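Local coordinates for CYTH domain-containing protein (Pyrococcus horikoshii, PDB 2EEN) that is of unknown function but belongs to the CYTH family, whose characterised members act on triphosphate-containing substrates, so a related phosphate-processing role is likely, at residues Arg26-Tyr35 with Ala48-Phe56; Glu117-Asp125 with Phe133-Lys141. All coordinates share one frame; numbering follows the deposited sequence.

Contact 1. Residues Arg26-Tyr35 with Ala48-Phe56; sequences RKEIHEDIYY and ALRIRIKRF
OE2 of Glu28, whose carboxylate lies against CD of Lys54 on the facing strand, is gripped by three donors. Arg26 reaches it with NE at 2.7 Å and with NH2, and Lys113 adds a salt bridge. The two strands, 26-35 and 48-56, are antiparallel neighbours in the sheet that in CYTH proteins curls into a triphosphate tunnel. The face carrying His30, Asp32, Tyr34, Arg50, Arg52 and Lys54 is densely charged, consistent with a tunnel lining.

The grip on Glu28 helps to hold the Arg26 guanidinium flat on the Phe56 ring. CZ of Arg26 sits 3.6 Å above the ring centre, a cation-pi stack with planes 20° apart. The other carboxylate oxygen, OE1 of Glu28, accepts NE2 of His30 at 2.8 Å. NZ of Lys109 donates to ND1 of His30, so both ring nitrogens are engaged. One face of the His30 ring carries CD of Arg52. The Arg52 guanidinium lies between His30 ND1 and, on its opposite face, CZ of Arg50. Its NH2 donates to OD2 of Asp32 at 3.0 Å, on the syn side of the carboxylate, in a salt bridge. CB of Arg50 packs over the Tyr34 ring. A bend at chi3 (93°) brings NH1 of Arg50 to OH of Tyr34 at 3.1 Å, the hydroxyl lying in the guanidinium plane.

On the other side of the sheet Ile33, Ile51 and Tyr35 pack toward helix 89-98. On the same face as Ile33 and Ile51, Arg55 holds Glu31 side-on, NE to OE2 at 2.7 Å and NH2 to OE1, both from above the carboxylate plane.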
loop_
_atom_site.group_PDB
_atom_site.type_symbol
_atom_site.label_atom_id
_atom_site.label_comp_id
_atom_site.label_asym_id
_atom_site.label_seq_id
_atom_site.Cartn_x
_atom_site.Cartn_y
_atom_site.Cartn_z
ATOM N N ARG A 26 24.483 -6.707 -10.192
ATOM C CA ARG A 26 24.274 -7.540 -9.017
ATOM C C ARG A 26 23.260 -8.637 -9.298
ATOM O O ARG A 26 22.520 -8.577 -10.280
ATOM C CB ARG A 26 23.797 -6.688 -7.837
ATOM C CG ARG A 26 22.357 -6.225 -7.935
ATOM C CD ARG A 26 22.015 -5.314 -6.768
ATOM N NE ARG A 26 20.599 -4.964 -6.743
ATOM C CZ ARG A 26 20.081 -4.009 -5.981
ATOM N NH1 ARG A 26 20.867 -3.301 -5.181
ATOM N NH2 ARG A 26 18.779 -3.767 -6.013
ATOM N N LYS A 27 23.247 -9.649 -8.437
ATOM C CA LYS A 27 22.314 -10.757 -8.571
ATOM C C LYS A 27 21.277 -10.627 -7.474
ATOM O O LYS A 27 21.601 -10.299 -6.333
ATOM C CB LYS A 27 23.036 -12.094 -8.435
ATOM C CG LYS A 27 22.110 -13.300 -8.538
ATOM C CD LYS A 27 22.898 -14.597 -8.563
ATOM C CE LYS A 27 21.986 -15.800 -8.730
ATOM N NZ LYS A 27 22.774 -17.067 -8.736
ATOM N N GLU A 28 20.025 -10.897 -7.816
ATOM C CA GLU A 28 18.951 -10.788 -6.843
ATOM C C GLU A 28 18.080 -12.030 -6.873
ATOM O O GLU A 28 17.968 -12.705 -7.893
ATOM C CB GLU A 28 18.063 -9.571 -7.156
ATOM C CG GLU A 28 18.812 -8.250 -7.372
ATOM C CD GLU A 28 17.889 -7.108 -7.790
ATOM O OE1 GLU A 28 16.775 -7.382 -8.290
ATOM O OE2 GLU A 28 18.279 -5.930 -7.637
ATOM N N ILE A 29 17.502 -12.356 -5.725
ATOM C CA ILE A 29 16.558 -13.456 -5.650
ATOM C C ILE A 29 15.230 -12.729 -5.486
ATOM O O ILE A 29 15.128 -11.790 -4.699
ATOM C CB ILE A 29 16.800 -14.353 -4.426
ATOM C CG1 ILE A 29 18.040 -15.212 -4.664
ATOM C CG2 ILE A 29 15.574 -15.243 -4.178
ATOM C CD1 ILE A 29 18.506 -15.977 -3.435
ATOM N N HIS A 30 14.233 -13.131 -6.265
ATOM C CA HIS A 30 12.914 -12.521 -6.194
ATOM C C HIS A 30 11.879 -13.562 -5.839
ATOM O O HIS A 30 11.848 -14.655 -6.408
ATOM C CB HIS A 30 12.487 -11.912 -7.532
ATOM C CG HIS A 30 13.196 -10.645 -7.888
ATOM N ND1 HIS A 30 12.874 -9.910 -9.009
ATOM C CD2 HIS A 30 14.203 -9.978 -7.276
ATOM C CE1 HIS A 30 13.651 -8.844 -9.071
ATOM N NE2 HIS A 30 14.466 -8.861 -8.032
ATOM N N GLU A 31 11.032 -13.207 -4.888
ATOM C CA GLU A 31 9.936 -14.062 -4.473
ATOM C C GLU A 31 8.732 -13.137 -4.568
ATOM O O GLU A 31 8.569 -12.229 -3.757
ATOM C CB GLU A 31 10.156 -14.557 -3.046
ATOM C CG GLU A 31 11.276 -15.583 -2.947
ATOM C CD GLU A 31 11.768 -15.783 -1.528
ATOM O OE1 GLU A 31 10.927 -15.899 -0.612
ATOM O OE2 GLU A 31 12.998 -15.836 -1.331
ATOM N N ASP A 32 7.915 -13.354 -5.592
ATOM C CA ASP A 32 6.739 -12.524 -5.815
ATOM C C ASP A 32 5.451 -13.234 -5.492
ATOM O O ASP A 32 5.287 -14.417 -5.796
ATOM C CB ASP A 32 6.647 -12.079 -7.276
ATOM C CG ASP A 32 7.825 -11.254 -7.708
ATOM O OD1 ASP A 32 8.344 -10.496 -6.871
ATOM O OD2 ASP A 32 8.218 -11.352 -8.889
ATOM N N ILE A 33 4.535 -12.507 -4.869
ATOM C CA ILE A 33 3.229 -13.064 -4.589
ATOM C C ILE A 33 2.270 -12.190 -5.382
ATOM O O ILE A 33 2.228 -10.970 -5.191
ATOM C CB ILE A 33 2.855 -13.008 -3.088
ATOM C CG1 ILE A 33 3.784 -13.910 -2.264
ATOM C CG2 ILE A 33 1.433 -13.501 -2.905
ATOM C CD1 ILE A 33 3.416 -14.036 -0.813
ATOM N N TYR A 34 1.537 -12.803 -6.302
ATOM C CA TYR A 34 0.574 -12.064 -7.104
ATOM C C TYR A 34 -0.813 -12.271 -6.538
ATOM O O TYR A 34 -1.149 -13.366 -6.086
ATOM C CB TYR A 34 0.620 -12.519 -8.557
ATOM C CG TYR A 34 1.793 -11.955 -9.300
ATOM C CD1 TYR A 34 1.710 -10.724 -9.945
ATOM C CD2 TYR A 34 3.000 -12.649 -9.349
ATOM C CE1 TYR A 34 2.804 -10.200 -10.624
ATOM C CE2 TYR A 34 4.100 -12.130 -10.026
ATOM C CZ TYR A 34 3.992 -10.908 -10.658
ATOM O OH TYR A 34 5.081 -10.395 -11.314
ATOM N N TYR A 35 -1.616 -11.216 -6.580
ATOM C CA TYR A 35 -2.962 -11.231 -6.030
ATOM C C TYR A 35 -4.080 -11.041 -7.026
ATOM O O TYR A 35 -3.885 -10.501 -8.111
ATOM C CB TYR A 35 -3.080 -10.126 -4.987
ATOM C CG TYR A 35 -2.179 -10.326 -3.811
ATOM C CD1 TYR A 35 -0.882 -9.821 -3.813
ATOM C CD2 TYR A 35 -2.611 -11.041 -2.695
ATOM C CE1 TYR A 35 -0.034 -10.022 -2.734
ATOM C CE2 TYR A 35 -1.775 -11.245 -1.613
ATOM C CZ TYR A 35 -0.490 -10.733 -1.638
ATOM O OH TYR A 35 0.338 -10.926 -0.563
ATOM N N ALA A 48 -2.368 -6.139 -12.456
ATOM C CA ALA A 48 -1.656 -7.015 -11.539
ATOM C C ALA A 48 -1.316 -6.268 -10.260
ATOM O O ALA A 48 -1.145 -5.048 -10.258
ATOM C CB ALA A 48 -0.373 -7.545 -12.187
ATOM N N LEU A 49 -1.261 -7.006 -9.161
ATOM C CA LEU A 49 -0.890 -6.432 -7.881
ATOM C C LEU A 49 0.030 -7.474 -7.285
ATOM O O LEU A 49 -0.322 -8.652 -7.189
ATOM C CB LEU A 49 -2.106 -6.220 -6.981
ATOM C CG LEU A 49 -1.712 -5.571 -5.649
ATOM C CD1 LEU A 49 -1.186 -4.139 -5.889
ATOM C CD2 LEU A 49 -2.918 -5.543 -4.731
ATOM N N ARG A 50 1.215 -7.044 -6.886
ATOM C CA ARG A 50 2.189 -7.986 -6.376
ATOM C C ARG A 50 3.027 -7.472 -5.229
ATOM O O ARG A 50 3.251 -6.271 -5.093
ATOM C CB ARG A 50 3.103 -8.374 -7.547
ATOM C CG ARG A 50 4.528 -8.787 -7.217
ATOM C CD ARG A 50 5.405 -8.713 -8.478
ATOM N NE ARG A 50 6.090 -7.426 -8.620
ATOM C CZ ARG A 50 6.549 -6.942 -9.772
ATOM N NH1 ARG A 50 6.389 -7.631 -10.891
ATOM N NH2 ARG A 50 7.185 -5.777 -9.806
ATOM N N ILE A 51 3.443 -8.389 -4.366
ATOM C CA ILE A 51 4.366 -8.023 -3.309
ATOM C C ILE A 51 5.610 -8.802 -3.677
ATOM O O ILE A 51 5.566 -10.026 -3.841
ATOM C CB ILE A 51 3.901 -8.438 -1.913
ATOM C CG1 ILE A 51 2.846 -7.447 -1.424
ATOM C CG2 ILE A 51 5.093 -8.434 -0.956
ATOM C CD1 ILE A 51 2.222 -7.801 -0.104
ATOM N N ARG A 52 6.713 -8.080 -3.838
ATOM C CA ARG A 52 7.981 -8.689 -4.192
ATOM C C ARG A 52 8.994 -8.586 -3.080
ATOM O O ARG A 52 9.172 -7.525 -2.487
ATOM C CB ARG A 52 8.577 -8.016 -5.426
ATOM C CG ARG A 52 10.075 -8.264 -5.573
ATOM C CD ARG A 52 10.564 -7.757 -6.910
ATOM N NE ARG A 52 9.914 -8.484 -7.994
ATOM C CZ ARG A 52 10.013 -8.164 -9.279
ATOM N NH1 ARG A 52 10.738 -7.118 -9.659
ATOM N NH2 ARG A 52 9.390 -8.903 -10.186
ATOM N N ILE A 53 9.648 -9.706 -2.796
ATOM C CA ILE A 53 10.709 -9.730 -1.804
ATOM C C ILE A 53 11.963 -9.916 -2.643
ATOM O O ILE A 53 12.088 -10.893 -3.383
ATOM C CB ILE A 53 10.558 -10.900 -0.816
ATOM C CG1 ILE A 53 9.253 -10.746 -0.027
ATOM C CG2 ILE A 53 11.750 -10.922 0.139
ATOM C CD1 ILE A 53 8.968 -11.891 0.933
ATOM N N LYS A 54 12.871 -8.953 -2.545
ATOM C CA LYS A 54 14.110 -8.962 -3.306
ATOM C C LYS A 54 15.276 -9.181 -2.348
ATOM O O LYS A 54 15.429 -8.450 -1.370
ATOM C CB LYS A 54 14.248 -7.616 -4.026
ATOM C CG LYS A 54 15.406 -7.494 -4.996
ATOM C CD LYS A 54 15.439 -6.089 -5.595
ATOM C CE LYS A 54 14.166 -5.779 -6.374
ATOM N NZ LYS A 54 14.129 -4.365 -6.859
ATOM N N ARG A 55 16.087 -10.194 -2.627
ATOM C CA ARG A 55 17.232 -10.509 -1.786
ATOM C C ARG A 55 18.540 -10.382 -2.570
ATOM O O ARG A 55 18.687 -10.959 -3.648
ATOM C CB ARG A 55 17.104 -11.932 -1.238
ATOM C CG ARG A 55 15.749 -12.260 -0.612
ATOM C CD ARG A 55 15.717 -13.699 -0.113
ATOM N NE ARG A 55 14.373 -14.152 0.252
ATOM C CZ ARG A 55 13.713 -13.777 1.343
ATOM N NH1 ARG A 55 14.262 -12.931 2.206
ATOM N NH2 ARG A 55 12.498 -14.256 1.575
ATOM N N PHE A 56 19.487 -9.624 -2.023
ATOM C CA PHE A 56 20.786 -9.435 -2.659
ATOM C C PHE A 56 21.791 -8.957 -1.616
ATOM O O PHE A 56 21.429 -8.243 -0.689
ATOM C CB PHE A 56 20.678 -8.407 -3.791
ATOM C CG PHE A 56 20.177 -7.064 -3.346
ATOM C CD1 PHE A 56 21.052 -6.102 -2.853
ATOM C CD2 PHE A 56 18.820 -6.773 -3.388
ATOM C CE1 PHE A 56 20.579 -4.875 -2.405
ATOM C CE2 PHE A 56 18.338 -5.550 -2.942
ATOM C CZ PHE A 56 19.219 -4.598 -2.451
HETATM O O HOH W 1 6.472 -11.825 -1.923
HETATM O O HOH W 2 -1.736 -9.892 -9.719
#

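Contact 2. Residues Glu117-Asp125 with Phe133-Lys141; sequences EKGVTITLD and FIEIETLVK
The beta hairpin of strands 120-127 and 131-139 is joined here by six backbone hydrogen bonds, two each for the pairs Thr121-Glu137, Thr123-Glu135 and Asp125-Phe133. Its two faces differ sharply. On one, Val120, Ile122, Leu124, Ile134 and Ile136 form an apolar layer, and helix 146-160 packs on Ile122, Ile134 and Ile136. Ile122 sits between two isoleucines of the partner strand. Its CG2 meets CD1 of Ile134 at 3.8 Å, and its CG1 meets CD1 of Ile136 at 3.7 Å. CG1 of Ile136 stands anti to the backbone N (chi1 -171°) and leads on to CD1, which also touches CG1 of Val120. An alanine at Ile122 would lose both branches and would probably leave a gap between the CD1 methyls of Ile134 and Ile136.

The opposite face holds Thr123, Asp125, Glu135 and Glu137. In the CYTH fold such acidic residues on the tunnel wall commonly serve metal binding, and Glu3 and Glu5 of the next strand lie close to Glu137 and Glu135. OD2 of Asp125 and OE2 of Glu135 lie 3.3 Å apart, two acceptors with no bond between them, their carboxylate planes 73° apart. Asp125 OD2 is held by Arg111, in a salt bridge that probably eases this approach, and by the hydroxyl of Tyr170. OG1 of Thr123 touches CB of Glu135 at 3.3 Å.

At the open end of the hairpin, the hydroxyl OG1 of Thr138 donates to O of Gly119 at 2.9 Å, approaching from above the carbonyl plane. A water also donates to this Gly119 oxygen and accepts from N of Leu139 at 2.8 Å.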
loop_
_atom_site.group_PDB
_atom_site.type_symbol
_atom_site.label_atom_id
_atom_site.label_comp_id
_atom_site.label_asym_id
_atom_site.label_seq_id
_atom_site.Cartn_x
_atom_site.Cartn_y
_atom_site.Cartn_z
ATOM N N GLU A 117 23.564 0.347 -21.115
ATOM C CA GLU A 117 23.918 1.723 -21.420
ATOM C C GLU A 117 23.168 2.601 -20.442
ATOM O O GLU A 117 22.443 2.098 -19.587
ATOM C CB GLU A 117 23.600 2.084 -22.873
ATOM C CG GLU A 117 22.231 1.715 -23.361
ATOM C CD GLU A 117 22.100 1.938 -24.858
ATOM O OE1 GLU A 117 22.723 1.184 -25.640
ATOM O OE2 GLU A 117 21.389 2.881 -25.250
ATOM N N LYS A 118 23.344 3.909 -20.536
ATOM C CA LYS A 118 22.685 4.767 -19.578
ATOM C C LYS A 118 21.183 4.545 -19.572
ATOM O O LYS A 118 20.516 4.697 -20.593
ATOM C CB LYS A 118 22.994 6.231 -19.864
ATOM C CG LYS A 118 22.438 7.156 -18.801
ATOM C CD LYS A 118 22.864 8.590 -19.034
ATOM C CE LYS A 118 22.301 9.495 -17.961
ATOM N NZ LYS A 118 20.820 9.583 -18.052
ATOM N N GLY A 119 20.666 4.160 -18.415
ATOM C CA GLY A 119 19.239 3.945 -18.286
ATOM C C GLY A 119 18.712 2.672 -18.910
ATOM O O GLY A 119 17.498 2.484 -18.972
ATOM N N VAL A 120 19.603 1.804 -19.374
ATOM C CA VAL A 120 19.176 0.540 -19.978
ATOM C C VAL A 120 19.825 -0.619 -19.241
ATOM O O VAL A 120 21.055 -0.685 -19.123
ATOM C CB VAL A 120 19.550 0.451 -21.458
ATOM C CG1 VAL A 120 19.006 -0.848 -22.045
ATOM C CG2 VAL A 120 18.981 1.655 -22.214
ATOM N N THR A 121 18.991 -1.531 -18.751
ATOM C CA THR A 121 19.469 -2.675 -17.998
ATOM C C THR A 121 18.928 -3.992 -18.540
ATOM O O THR A 121 17.794 -4.064 -19.002
ATOM C CB THR A 121 19.049 -2.553 -16.513
ATOM O OG1 THR A 121 19.515 -1.303 -15.992
ATOM C CG2 THR A 121 19.640 -3.691 -15.688
ATOM N N ILE A 122 19.754 -5.025 -18.470
ATOM C CA ILE A 122 19.364 -6.358 -18.909
ATOM C C ILE A 122 19.373 -7.277 -17.701
ATOM O O ILE A 122 20.241 -7.169 -16.839
ATOM C CB ILE A 122 20.354 -6.915 -19.952
ATOM C CG1 ILE A 122 19.912 -6.495 -21.349
ATOM C CG2 ILE A 122 20.450 -8.445 -19.846
ATOM C CD1 ILE A 122 20.924 -6.834 -22.410
ATOM N N THR A 123 18.409 -8.185 -17.627
ATOM C CA THR A 123 18.405 -9.119 -16.518
ATOM C C THR A 123 18.348 -10.541 -17.030
ATOM O O THR A 123 17.642 -10.839 -17.995
ATOM C CB THR A 123 17.220 -8.872 -15.565
ATOM O OG1 THR A 123 15.981 -9.045 -16.267
ATOM C CG2 THR A 123 17.292 -7.465 -15.011
ATOM N N LEU A 124 19.129 -11.410 -16.404
ATOM C CA LEU A 124 19.131 -12.818 -16.770
ATOM C C LEU A 124 18.290 -13.450 -15.678
ATOM O O LEU A 124 18.675 -13.446 -14.510
ATOM C CB LEU A 124 20.545 -13.391 -16.746
ATOM C CG LEU A 124 21.562 -12.667 -17.626
ATOM C CD1 LEU A 124 22.858 -13.460 -17.612
ATOM C CD2 LEU A 124 21.022 -12.513 -19.047
ATOM N N ASP A 125 17.131 -13.973 -16.063
ATOM C CA ASP A 125 16.209 -14.568 -15.103
ATOM C C ASP A 125 16.140 -16.084 -15.154
ATOM O O ASP A 125 16.019 -16.669 -16.220
ATOM C CB ASP A 125 14.789 -14.042 -15.329
ATOM C CG ASP A 125 14.672 -12.544 -15.161
ATOM O OD1 ASP A 125 15.609 -11.906 -14.628
ATOM O OD2 ASP A 125 13.618 -12.006 -15.557
ATOM N N PHE A 133 15.060 -16.798 -18.894
ATOM C CA PHE A 133 14.544 -15.695 -19.694
ATOM C C PHE A 133 15.525 -14.544 -19.593
ATOM O O PHE A 133 16.402 -14.527 -18.726
ATOM C CB PHE A 133 13.200 -15.188 -19.172
ATOM C CG PHE A 133 12.080 -16.164 -19.324
ATOM C CD1 PHE A 133 11.995 -17.268 -18.487
ATOM C CD2 PHE A 133 11.106 -15.974 -20.294
ATOM C CE1 PHE A 133 10.953 -18.180 -18.617
ATOM C CE2 PHE A 133 10.052 -16.883 -20.435
ATOM C CZ PHE A 133 9.978 -17.985 -19.590
ATOM N N ILE A 134 15.366 -13.587 -20.494
ATOM C CA ILE A 134 16.192 -12.400 -20.479
ATOM C C ILE A 134 15.255 -11.220 -20.665
ATOM O O ILE A 134 14.374 -11.227 -21.530
ATOM C CB ILE A 134 17.262 -12.411 -21.591
ATOM C CG1 ILE A 134 18.093 -11.123 -21.497
ATOM C CG2 ILE A 134 16.611 -12.555 -22.964
ATOM C CD1 ILE A 134 19.340 -11.131 -22.339
ATOM N N GLU A 135 15.417 -10.217 -19.816
ATOM C CA GLU A 135 14.588 -9.035 -19.907
ATOM C C GLU A 135 15.485 -7.837 -20.109
ATOM O O GLU A 135 16.669 -7.873 -19.771
ATOM C CB GLU A 135 13.755 -8.853 -18.634
ATOM C CG GLU A 135 12.568 -9.807 -18.536
ATOM C CD GLU A 135 11.645 -9.494 -17.367
ATOM O OE1 GLU A 135 11.560 -8.314 -16.966
ATOM O OE2 GLU A 135 10.983 -10.425 -16.859
ATOM N N ILE A 136 14.919 -6.799 -20.704
ATOM C CA ILE A 136 15.634 -5.555 -20.922
ATOM C C ILE A 136 14.634 -4.435 -20.682
ATOM O O ILE A 136 13.451 -4.551 -21.025
ATOM C CB ILE A 136 16.239 -5.470 -22.346
ATOM C CG1 ILE A 136 17.157 -4.246 -22.433
ATOM C CG2 ILE A 136 15.128 -5.415 -23.399
ATOM C CD1 ILE A 136 18.079 -4.261 -23.646
ATOM N N GLU A 137 15.097 -3.355 -20.069
ATOM C CA GLU A 137 14.218 -2.239 -19.769
ATOM C C GLU A 137 14.913 -0.896 -19.805
ATOM O O GLU A 137 16.129 -0.797 -19.618
ATOM C CB GLU A 137 13.606 -2.415 -18.383
ATOM C CG GLU A 137 14.656 -2.619 -17.302
ATOM C CD GLU A 137 14.181 -2.189 -15.931
ATOM O OE1 GLU A 137 14.174 -0.969 -15.661
ATOM O OE2 GLU A 137 13.815 -3.068 -15.124
ATOM N N THR A 138 14.114 0.136 -20.039
ATOM C CA THR A 138 14.593 1.507 -20.064
ATOM C C THR A 138 13.383 2.399 -19.849
ATOM O O THR A 138 12.260 2.023 -20.194
ATOM C CB THR A 138 15.256 1.866 -21.404
ATOM O OG1 THR A 138 15.870 3.160 -21.294
ATOM C CG2 THR A 138 14.219 1.893 -22.527
ATOM N N LEU A 139 13.607 3.572 -19.271
ATOM C CA LEU A 139 12.521 4.506 -19.010
ATOM C C LEU A 139 12.376 5.538 -20.116
ATOM O O LEU A 139 13.359 5.950 -20.732
ATOM C CB LEU A 139 12.747 5.220 -17.675
ATOM C CG LEU A 139 12.809 4.331 -16.432
ATOM C CD1 LEU A 139 13.047 5.188 -15.199
ATOM C CD2 LEU A 139 11.510 3.548 -16.296
ATOM N N VAL A 140 11.132 5.939 -20.368
ATOM C CA VAL A 140 10.817 6.944 -21.376
ATOM C C VAL A 140 9.784 7.866 -20.742
ATOM O O VAL A 140 8.999 7.435 -19.902
ATOM C CB VAL A 140 10.220 6.314 -22.652
ATOM C CG1 VAL A 140 11.229 5.377 -23.290
ATOM C CG2 VAL A 140 8.940 5.574 -22.321
ATOM N N LYS A 141 9.777 9.131 -21.141
ATOM C CA LYS A 141 8.839 10.074 -20.554
ATOM C C LYS A 141 7.434 9.989 -21.141
ATOM O O LYS A 141 6.456 9.888 -20.402
ATOM C CB LYS A 141 9.372 11.502 -20.695
ATOM C CG LYS A 141 8.542 12.541 -19.961
ATOM C CD LYS A 141 9.191 13.913 -20.018
ATOM C CE LYS A 141 8.396 14.924 -19.212
ATOM N NZ LYS A 141 9.044 16.263 -19.222
HETATM O O HOH W 3 18.068 5.790 -21.415
HETATM O O HOH W 4 15.838 4.000 -17.629
HETATM O O HOH W 5 17.179 0.247 -16.426
#

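Contacts 1 and 2 are antiparallel strand pairs of one sheet, their centres about 17 Å apart and their nearest atoms about 7 Å apart. They share no strand. Strand 102-117 lies between them and bonds through its backbone to both 26-35 and 117-125. Contact 1 is partly buried, and its charged face is rich in arginine and lysine. Contact 2 is more buried, with aliphatic packing on one face and carboxylates on the other. Arg111 touches His30 of contact 1 and pairs with Asp125 of contact 2. Helix 89-98 packs on one end of contact 1, whereas helix 146-160 packs on the aliphatic face of contact 2. Leu49 of contact 1 also meets Leu95 of the second subunit.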